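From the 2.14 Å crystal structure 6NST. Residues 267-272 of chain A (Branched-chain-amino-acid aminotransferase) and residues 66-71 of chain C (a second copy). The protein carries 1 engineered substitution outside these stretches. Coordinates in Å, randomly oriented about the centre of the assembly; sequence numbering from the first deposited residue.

Chain A (267-272) VDGRKI
Chain C 66-71: AHIMNM

The end of a helix leaves carbonyl oxygens without their usual amide partners, and an arginine from a neighbouring subunit is well suited to meet them. In this aminotransferase, Val267(A) to Arg270(A) form a type I' turn, with Asp268(A) at phi/psi 54/41 and Gly269(A) at 75/-4. It is closed by Arg270(A) N to Val267(A) O at 2.8 Å and Val267(A) N to Arg270(A) O at 2.9 Å. Across from it, the chain C helix runs out: Met69(C) (-87/8) leaves helical geometry and Asn70(C) turns to 58/37, while Met71(C) N reaches back to Ala66(C) O at 2.8 Å and Asn70(C) N to His67(C) O at 3.1 Å.

Arg270(A), its CA 7.0 Å from Asn70(C) CA, points toward chain C with chi angles m, p, t and 176°. Its guanidinium grips Ile68(C) O in a fork, from NE at 3.2 Å and NH2 at 3.0 Å, while NH1 turns home to Asp268(A) O at 2.8 Å. Asn70(C) ND2 lies over one guanidinium face, 3.6 Å from Arg270(A) NE.

His67(C), chi1 t and chi2 72°, adds a weak bond from NE2 to Lys271(A) O at 2.9 Å; Arg270(A) CG covers one face of its ring. Lys271(A), t, t, p, t, leads its side-chain end away.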

# COMPACT_ATOMS: atom_id res chain seq x y z
N VAL A 267 -22.04 4.08 -15.47
CA VAL A 267 -21.12 3.74 -14.39
C VAL A 267 -21.10 4.91 -13.42
O VAL A 267 -20.73 6.03 -13.79
CB VAL A 267 -19.70 3.45 -14.90
CG1 VAL A 267 -18.79 3.08 -13.74
CG2 VAL A 267 -19.71 2.33 -15.93
N ASP A 268 -21.49 4.65 -12.17
CA ASP A 268 -21.49 5.66 -11.11
C ASP A 268 -22.27 6.90 -11.53
O ASP A 268 -21.87 8.04 -11.27
CB ASP A 268 -20.06 6.03 -10.71
CG ASP A 268 -19.30 4.85 -10.14
OD1 ASP A 268 -19.95 3.95 -9.57
OD2 ASP A 268 -18.05 4.83 -10.26
N GLY A 269 -23.41 6.68 -12.18
CA GLY A 269 -24.22 7.76 -12.69
C GLY A 269 -23.68 8.44 -13.94
O GLY A 269 -24.36 9.33 -14.47
N ARG A 270 -22.50 8.07 -14.41
CA ARG A 270 -21.94 8.63 -15.64
C ARG A 270 -22.45 7.82 -16.83
O ARG A 270 -22.24 6.60 -16.89
CB ARG A 270 -20.41 8.62 -15.63
CG ARG A 270 -19.77 9.73 -14.83
CD ARG A 270 -19.74 9.39 -13.36
NE ARG A 270 -19.03 10.40 -12.59
CZ ARG A 270 -18.93 10.38 -11.26
NH1 ARG A 270 -19.48 9.39 -10.57
NH2 ARG A 270 -18.27 11.34 -10.64
N LYS A 271 -23.10 8.49 -17.77
CA LYS A 271 -23.52 7.84 -19.01
C LYS A 271 -22.29 7.42 -19.81
O LYS A 271 -21.35 8.20 -19.99
CB LYS A 271 -24.40 8.79 -19.83
CG LYS A 271 -24.93 8.21 -21.13
CD LYS A 271 -25.80 9.22 -21.88
CE LYS A 271 -25.02 10.49 -22.21
NZ LYS A 271 -25.86 11.52 -22.90
N ILE A 272 -22.28 6.17 -20.26
CA ILE A 272 -21.18 5.62 -21.05
C ILE A 272 -21.49 5.92 -22.51
O ILE A 272 -22.34 5.27 -23.13
CB ILE A 272 -20.99 4.12 -20.81
CG1 ILE A 272 -20.70 3.85 -19.33
CG2 ILE A 272 -19.85 3.59 -21.67
CD1 ILE A 272 -19.42 4.48 -18.84
N ALA C 66 -15.11 17.38 -17.54
CA ALA C 66 -16.40 17.75 -16.98
C ALA C 66 -17.27 16.52 -16.75
O ALA C 66 -17.88 16.37 -15.69
CB ALA C 66 -17.11 18.75 -17.89
N HIS C 67 -17.32 15.63 -17.74
CA HIS C 67 -18.10 14.40 -17.61
C HIS C 67 -17.64 13.57 -16.42
O HIS C 67 -18.46 12.98 -15.71
CB HIS C 67 -18.00 13.59 -18.91
CG HIS C 67 -18.88 12.38 -18.94
ND1 HIS C 67 -20.25 12.44 -19.05
CD2 HIS C 67 -18.57 11.06 -18.88
CE1 HIS C 67 -20.75 11.22 -19.05
NE2 HIS C 67 -19.75 10.36 -18.95
N ILE C 68 -16.32 13.52 -16.20
CA ILE C 68 -15.79 12.77 -15.06
C ILE C 68 -16.31 13.34 -13.75
O ILE C 68 -16.68 12.60 -12.83
CB ILE C 68 -14.25 12.75 -15.11
CG1 ILE C 68 -13.77 11.89 -16.29
CG2 ILE C 68 -13.67 12.26 -13.80
CD1 ILE C 68 -12.27 11.83 -16.45
N MET C 69 -16.35 14.67 -13.65
CA MET C 69 -16.81 15.36 -12.45
C MET C 69 -18.32 15.56 -12.43
O MET C 69 -18.83 16.26 -11.54
CB MET C 69 -16.10 16.71 -12.32
CG MET C 69 -14.59 16.60 -12.28
SD MET C 69 -14.02 15.64 -10.86
CE MET C 69 -12.26 15.61 -11.15
N ASN C 70 -19.05 14.96 -13.38
CA ASN C 70 -20.51 15.09 -13.46
C ASN C 70 -20.94 16.54 -13.60
O ASN C 70 -21.96 16.96 -13.05
CB ASN C 70 -21.19 14.42 -12.27
CG ASN C 70 -21.97 13.18 -12.66
OD1 ASN C 70 -22.47 13.09 -13.78
ND2 ASN C 70 -22.06 12.23 -11.74
N MET C 71 -20.15 17.32 -14.33
CA MET C 71 -20.46 18.71 -14.63
C MET C 71 -20.96 18.81 -16.07
O MET C 71 -20.26 18.39 -17.00
CB MET C 71 -19.25 19.61 -14.42
CG MET C 71 -18.72 19.63 -13.00
SD MET C 71 -17.32 20.76 -12.82
CE MET C 71 -18.10 22.32 -13.20